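Heterodimeric restriction endonuclease R.BspD6I small subunit (Bacillus sp., PDB 2P14) serves as the catalytic subunit of a heterodimeric type IIS restriction endonuclease, probably acting as a DNA endonuclease in complex with a site-specific nickase subunit. Local coordinates at residues F29-Y35 with L62-E66; Y65-I70 with F152-K158. One frame throughout, in Å; residues are numbered along the deposited sequence. Where two conformers were deposited one is given.

Interaction 1: F29-Y35 with L62-E66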
loop_
_atom_site.group_PDB
_atom_site.type_symbol
_atom_site.label_atom_id
_atom_site.label_comp_id
_atom_site.label_asym_id
_atom_site.label_seq_id
_atom_site.Cartn_x
_atom_site.Cartn_y
_atom_site.Cartn_z
ATOM N N PHE A 29 -1.383 9.105 -3.892
ATOM C CA PHE A 29 -0.344 8.887 -4.908
ATOM C C PHE A 29 -0.463 9.806 -6.131
ATOM O O PHE A 29 0.533 10.295 -6.668
ATOM C CB PHE A 29 -0.265 7.421 -5.312
ATOM C CG PHE A 29 0.433 6.593 -4.302
ATOM C CD1 PHE A 29 1.839 6.488 -4.325
ATOM C CD2 PHE A 29 -0.280 5.947 -3.299
ATOM C CE1 PHE A 29 2.509 5.744 -3.360
ATOM C CE2 PHE A 29 0.392 5.201 -2.334
ATOM C CZ PHE A 29 1.790 5.095 -2.381
ATOM N N LYS A 30 -1.690 10.117 -6.512
ATOM C CA LYS A 30 -1.882 11.088 -7.594
ATOM C C LYS A 30 -1.328 12.458 -7.171
ATOM O O LYS A 30 -0.631 13.139 -7.937
ATOM C CB LYS A 30 -3.375 11.187 -7.939
ATOM C CG LYS A 30 -3.683 12.140 -9.135
ATOM C CD LYS A 30 -5.165 12.150 -9.458
ATOM C CE LYS A 30 -5.465 13.158 -10.560
ATOM N NZ LYS A 30 -4.891 12.655 -11.838
ATOM N N LYS A 31 -1.615 12.859 -5.935
ATOM C CA LYS A 31 -1.158 14.173 -5.459
ATOM C C LYS A 31 0.363 14.221 -5.244
ATOM O O LYS A 31 0.995 15.268 -5.465
ATOM C CB LYS A 31 -1.877 14.595 -4.192
ATOM C CG LYS A 31 -1.662 16.068 -3.941
ATOM C CD LYS A 31 -2.721 16.684 -3.141
ATOM C CE LYS A 31 -2.480 18.174 -2.999
ATOM N NZ LYS A 31 -3.660 18.796 -2.411
ATOM N N LEU A 32 0.955 13.116 -4.815
ATOM C CA LEU A 32 2.420 13.109 -4.658
ATOM C C LEU A 32 3.100 13.350 -5.989
ATOM O O LEU A 32 4.172 13.989 -6.055
ATOM C CB LEU A 32 2.880 11.783 -4.057
ATOM C CG LEU A 32 2.622 11.571 -2.566
ATOM C CD1 LEU A 32 2.950 10.150 -2.182
ATOM C CD2 LEU A 32 3.385 12.572 -1.696
ATOM N N GLY A 33 2.526 12.784 -7.038
ATOM C CA GLY A 33 2.971 12.974 -8.405
ATOM C C GLY A 33 4.313 12.302 -8.703
ATOM O O GLY A 33 4.692 11.331 -8.036
ATOM N N SER A 34 4.975 12.782 -9.763
ATOM C CA SER A 34 6.332 12.303 -10.090
ATOM C C SER A 34 6.345 10.863 -10.661
ATOM O O SER A 34 7.395 10.222 -10.666
ATOM C CB SER A 34 7.305 12.396 -8.869
ATOM O OG SER A 34 7.456 13.709 -8.305
ATOM N N TYR A 35 5.192 10.363 -11.088
ATOM C CA TYR A 35 5.085 9.017 -11.661
ATOM C C TYR A 35 5.079 9.028 -13.167
ATOM O O TYR A 35 4.756 10.049 -13.785
ATOM C CB TYR A 35 3.788 8.320 -11.203
ATOM C CG TYR A 35 2.521 9.126 -11.393
ATOM C CD1 TYR A 35 1.839 9.124 -12.608
ATOM C CD2 TYR A 35 1.991 9.863 -10.339
ATOM C CE1 TYR A 35 0.664 9.867 -12.775
ATOM C CE2 TYR A 35 0.839 10.606 -10.493
ATOM C CZ TYR A 35 0.190 10.608 -11.701
ATOM O OH TYR A 35 -0.974 11.357 -11.815
ATOM N N LEU A 62 -1.669 0.600 -9.254
ATOM C CA LEU A 62 -0.260 0.457 -9.647
ATOM C C LEU A 62 0.287 1.851 -9.875
ATOM O O LEU A 62 -0.336 2.649 -10.574
ATOM C CB LEU A 62 -0.112 -0.346 -10.948
ATOM C CG LEU A 62 1.277 -0.393 -11.574
ATOM C CD1 LEU A 62 2.261 -1.203 -10.667
ATOM C CD2 LEU A 62 1.144 -0.993 -13.001
ATOM N N VAL A 63 1.454 2.144 -9.277
ATOM C CA VAL A 63 2.165 3.382 -9.633
ATOM C C VAL A 63 3.551 2.988 -10.186
ATOM O O VAL A 63 4.313 2.247 -9.538
ATOM C CB VAL A 63 2.268 4.376 -8.445
ATOM C CG1 VAL A 63 3.104 3.815 -7.342
ATOM C CG2 VAL A 63 2.813 5.739 -8.881
ATOM N N GLU A 64 3.828 3.439 -11.414
ATOM C CA GLU A 64 5.113 3.140 -12.029
ATOM C C GLU A 64 5.963 4.388 -12.035
ATOM O O GLU A 64 5.601 5.387 -12.618
ATOM C CB GLU A 64 4.913 2.621 -13.453
ATOM C CG GLU A 64 4.200 1.289 -13.453
ATOM C CD GLU A 64 4.065 0.670 -14.841
ATOM O OE1 GLU A 64 3.795 1.438 -15.814
ATOM O OE2 GLU A 64 4.189 -0.562 -14.932
ATOM N N TYR A 65 7.091 4.337 -11.338
ATOM C CA TYR A 65 8.038 5.436 -11.362
ATOM C C TYR A 65 9.161 5.049 -12.309
ATOM O O TYR A 65 9.205 3.941 -12.836
ATOM C CB TYR A 65 8.605 5.660 -9.983
ATOM C CG TYR A 65 7.565 6.065 -8.970
ATOM C CD1 TYR A 65 6.974 7.345 -9.020
ATOM C CD2 TYR A 65 7.177 5.182 -7.957
ATOM C CE1 TYR A 65 6.018 7.735 -8.093
ATOM C CE2 TYR A 65 6.217 5.560 -7.008
ATOM C CZ TYR A 65 5.628 6.842 -7.084
ATOM O OH TYR A 65 4.686 7.197 -6.126
ATOM N N GLU A 66 10.115 5.953 -12.479
ATOM C CA GLU A 66 11.190 5.679 -13.406
ATOM C C GLU A 66 11.959 4.382 -13.128
ATOM O O GLU A 66 12.181 3.589 -14.047
ATOM C CB GLU A 66 12.141 6.871 -13.364
ATOM C CG GLU A 66 13.200 6.852 -14.411
ATOM C CD GLU A 66 13.645 8.236 -14.660
ATOM O OE1 GLU A 66 12.853 8.973 -15.322
ATOM O OE2 GLU A 66 14.749 8.579 -14.154
HETATM O O HOH W 1 3.188 9.340 -6.821
HETATM O O HOH W 2 9.161 8.693 -11.946
#

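Interaction 2: Y65-I70 with F152-K158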
loop_
_atom_site.group_PDB
_atom_site.type_symbol
_atom_site.label_atom_id
_atom_site.label_comp_id
_atom_site.label_asym_id
_atom_site.label_seq_id
_atom_site.Cartn_x
_atom_site.Cartn_y
_atom_site.Cartn_z
ATOM N N TYR A 65 7.091 4.337 -11.338
ATOM C CA TYR A 65 8.038 5.436 -11.362
ATOM C C TYR A 65 9.161 5.049 -12.309
ATOM O O TYR A 65 9.205 3.941 -12.836
ATOM C CB TYR A 65 8.605 5.660 -9.983
ATOM C CG TYR A 65 7.565 6.065 -8.970
ATOM C CD1 TYR A 65 6.974 7.345 -9.020
ATOM C CD2 TYR A 65 7.177 5.182 -7.957
ATOM C CE1 TYR A 65 6.018 7.735 -8.093
ATOM C CE2 TYR A 65 6.217 5.560 -7.008
ATOM C CZ TYR A 65 5.628 6.842 -7.084
ATOM O OH TYR A 65 4.686 7.197 -6.126
ATOM N N GLU A 66 10.115 5.953 -12.479
ATOM C CA GLU A 66 11.190 5.679 -13.406
ATOM C C GLU A 66 11.959 4.382 -13.128
ATOM O O GLU A 66 12.181 3.589 -14.047
ATOM C CB GLU A 66 12.141 6.871 -13.364
ATOM C CG GLU A 66 13.200 6.852 -14.411
ATOM C CD GLU A 66 13.645 8.236 -14.660
ATOM O OE1 GLU A 66 12.853 8.973 -15.322
ATOM O OE2 GLU A 66 14.749 8.579 -14.154
ATOM N N HIS A 67 12.346 4.170 -11.883
ATOM C CA HIS A 67 13.243 3.040 -11.633
ATOM C C HIS A 67 12.590 1.875 -10.907
ATOM O O HIS A 67 13.226 0.853 -10.663
ATOM C CB HIS A 67 14.488 3.516 -10.909
ATOM C CG HIS A 67 15.298 4.479 -11.715
ATOM N ND1 HIS A 67 15.968 4.100 -12.856
ATOM C CD2 HIS A 67 15.499 5.810 -11.580
ATOM C CE1 HIS A 67 16.567 5.155 -13.381
ATOM N NE2 HIS A 67 16.311 6.201 -12.617
ATOM N N PHE A 68 11.305 2.022 -10.568
ATOM C CA PHE A 68 10.643 0.973 -9.791
ATOM C C PHE A 68 9.165 1.249 -9.782
ATOM O O PHE A 68 8.742 2.366 -10.126
ATOM C CB PHE A 68 11.157 0.926 -8.340
ATOM C CG PHE A 68 10.673 2.070 -7.478
ATOM C CD1 PHE A 68 9.699 1.872 -6.491
ATOM C CD2 PHE A 68 11.179 3.363 -7.653
ATOM C CE1 PHE A 68 9.242 2.943 -5.686
ATOM C CE2 PHE A 68 10.718 4.438 -6.863
ATOM C CZ PHE A 68 9.757 4.239 -5.886
ATOM N N SER A 69 8.402 0.228 -9.383
ATOM C CA SER A 69 6.951 0.338 -9.277
ATOM C C SER A 69 6.487 -0.015 -7.862
ATOM O O SER A 69 7.174 -0.755 -7.144
ATOM C CB SER A 69 6.302 -0.596 -10.303
ATOM O OG SER A 69 6.710 -0.175 -11.596
ATOM N N ILE A 70 5.301 0.475 -7.511
ATOM C CA ILE A 70 4.643 0.063 -6.275
ATOM C C ILE A 70 3.251 -0.406 -6.616
ATOM O O ILE A 70 2.512 0.308 -7.298
ATOM C CB ILE A 70 4.508 1.185 -5.229
ATOM C CG1 ILE A 70 5.833 1.924 -4.997
ATOM C CG2 ILE A 70 4.008 0.616 -3.904
ATOM C CD1 ILE A 70 5.654 3.167 -4.117
ATOM N N PHE A 152 8.665 15.867 -3.964
ATOM C CA PHE A 152 8.562 14.442 -3.843
ATOM C C PHE A 152 9.544 13.729 -4.756
ATOM O O PHE A 152 9.444 13.822 -5.989
ATOM C CB PHE A 152 7.125 13.964 -4.092
ATOM C CG PHE A 152 6.990 12.465 -4.086
ATOM C CD1 PHE A 152 7.387 11.736 -2.972
ATOM C CD2 PHE A 152 6.519 11.799 -5.208
ATOM C CE1 PHE A 152 7.294 10.334 -2.982
ATOM C CE2 PHE A 152 6.418 10.434 -5.219
ATOM C CZ PHE A 152 6.793 9.705 -4.100
ATOM N N ASN A 153 10.486 13.008 -4.140
ATOM C CA ASN A 153 11.413 12.195 -4.885
ATOM C C ASN A 153 11.040 10.707 -4.740
ATOM O O ASN A 153 11.256 10.131 -3.678
ATOM C CB ASN A 153 12.830 12.435 -4.358
ATOM C CG ASN A 153 13.884 11.641 -5.107
ATOM O OD1 ASN A 153 13.604 10.884 -6.014
ATOM N ND2 ASN A 153 15.153 11.859 -4.730
ATOM N N PRO A 154 10.495 10.085 -5.801
ATOM C CA PRO A 154 10.124 8.662 -5.705
ATOM C C PRO A 154 11.291 7.782 -5.223
ATOM O O PRO A 154 11.062 6.785 -4.534
ATOM C CB PRO A 154 9.755 8.299 -7.145
ATOM C CG PRO A 154 9.289 9.619 -7.754
ATOM C CD PRO A 154 10.246 10.628 -7.147
ATOM N N ASN A 155 12.535 8.149 -5.544
ATOM C CA ASN A 155 13.662 7.342 -5.105
ATOM C C ASN A 155 13.871 7.340 -3.593
ATOM O O ASN A 155 14.368 6.353 -3.043
ATOM C CB ASN A 155 14.937 7.767 -5.832
ATOM C CG ASN A 155 14.759 7.767 -7.328
ATOM O OD1 ASN A 155 14.922 8.805 -8.009
ATOM N ND2 ASN A 155 14.410 6.607 -7.868
ATOM N N LYS A 156 13.493 8.445 -2.937
ATOM C CA LYS A 156 13.499 8.493 -1.487
ATOM C C LYS A 156 12.431 7.548 -0.924
ATOM O O LYS A 156 12.678 6.851 0.082
ATOM C CB LYS A 156 13.318 9.931 -0.986
ATOM C CG LYS A 156 13.326 10.067 0.533
ATOM C CD LYS A 156 13.123 11.506 0.999
ATOM C CE LYS A 156 13.118 11.543 2.527
ATOM N NZ LYS A 156 13.213 12.943 3.088
ATOM N N LEU A 157 11.258 7.521 -1.545
ATOM C CA LEU A 157 10.231 6.578 -1.142
ATOM C C LEU A 157 10.728 5.139 -1.321
ATOM O O LEU A 157 10.499 4.288 -0.451
ATOM C CB LEU A 157 8.922 6.816 -1.913
ATOM C CG LEU A 157 7.765 5.850 -1.593
ATOM C CD1 LEU A 157 7.483 5.811 -0.090
ATOM C CD2 LEU A 157 6.523 6.263 -2.390
ATOM N N LYS A 158 11.409 4.845 -2.438
ATOM C CA LYS A 158 11.969 3.494 -2.604
ATOM C C LYS A 158 12.934 3.137 -1.448
ATOM O O LYS A 158 12.865 2.026 -0.890
ATOM C CB LYS A 158 12.671 3.352 -3.968
ATOM C CG LYS A 158 13.056 1.878 -4.235
ATOM C CD LYS A 158 13.686 1.631 -5.588
ATOM C CE LYS A 158 15.206 1.675 -5.412
ATOM N NZ LYS A 158 15.907 1.388 -6.693
#

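Interaction 1: F29-Y35 with L62-E66
The ring of Tyr65 is the main bump here. Its end reaches into the hollow between the last turn of helix 17-32 and the loop Gly33-Tyr35 that leaves it. The loop carbonyls line the ring's edge: Ser34 O is 3.3 Å from Tyr65 CD1 and Gly33 O is 3.8 Å from Tyr65 CE1. At the tip, Tyr65 OH meets the edge of the Phe29 ring, 3.4 Å from Phe29 CD1. The space left in this hollow holds a water, which accepts from Tyr65 OH (2.7 Å) and donates to Phe29 O and Gly33 O (both 2.8 Å). The helix ends at Leu32, and Gly33, with positive phi, swings the chain aside, although Gly33 N still bonds to Phe29 O at 3.2 Å. The chain then turns into edge strand 37-40, antiparallel to 61-64. This helix-then-strand start is consistent with the opening of the αβββαβ core of PD-(D/E)XK nucleases, the clan to which the family belongs. Val63 forms a second, smaller bump between two aromatic residues. Its CG1 lies 4.2 Å from Phe29 CD1, and its CG2 lies 3.6 Å from Tyr35 CB. Tyr35 CB is also 3.9 Å from Tyr65 CE1, so it fills the notch between the Val63 and Tyr65 side chains while its own ring leads away. Beyond Tyr65 a second water spans the outer gap, donating to Ser34 O (2.7 Å) and accepting from Glu66 N (2.9 Å). Glu64 turns its carboxylate away to Tyr97, and Ser34 OG bonds to Phe152 O.

Interaction 2: Y65-I70 with F152-K158
Two CH-pi contacts dominate, each setting an aromatic ring of the turn against the first turn of helix 154-165. Pro154 CB lies 3.8 Å from the centroid of the Tyr65 ring, over its face, and Pro154 CG comes within 3.5 Å of Tyr65 CD1. Lys158 CB sits 3.7 Å from the centroid of the Phe68 ring, 15° off the normal, and its chain runs on across that face, with Lys158 CD 3.6 Å from Phe68 CG. The charged end then passes beyond the ring to a salt bridge with Glu103. Apolar contacts fill in around these CH-pi contacts. Phe68 CE2 is 4.0 Å from Pro154 CB, Tyr65 CE1 is 4.0 Å from Phe152 CE2, and deeper down Ile70 CD1 meets Leu157 CD2 at 3.7 Å. No hydrogen bond crosses the interface; the polar order lies within each side. Tyr65 N bonds to Phe68 O at 2.8 Å, pairing the residues that flank the two-residue loop Glu66-His67, whose backbone angles are those of a type I turn. On the other side Asn153 is the N-cap: its OD1 accepts from Asn155 N at 3.0 Å and its O from Lys156 N at 2.9 Å. Pro154 O, already bonded to Lys158 N at 2.9 Å, also approaches the edge of the Phe68 ring, 3.2 Å from Phe68 CZ. His67 and Asn155 meet at the exposed margin. The result is a β-hairpin turn, between strands 61-64 and 69-75, packed against the capped N-terminus of a helix on one face of the mixed sheet of a PD-(D/E)XK nuclease-like α/β fold.

Both contacts grip the same β-hairpin, formed by strands 61-64 and 69-75, and share Tyr65, whose ring stands between the C-terminal end of helix 17-32 in interaction 1 and the N-terminal end of helix 154-165 in interaction 2. Their centres are about 8 Å apart. Val63 O to Ile70 N (2.9 Å) joins them through the sheet, and Ser34 OG to Phe152 O (3.1 Å) joins the loops that flank the two helix ends. Both grade from buried residues, such as Phe29, Val63, Ile70 and Leu157, to a more open border. Interaction 1 is the smaller and adds bridging waters to its apolar contacts; interaction 2 relies on CH-pi and aliphatic packing.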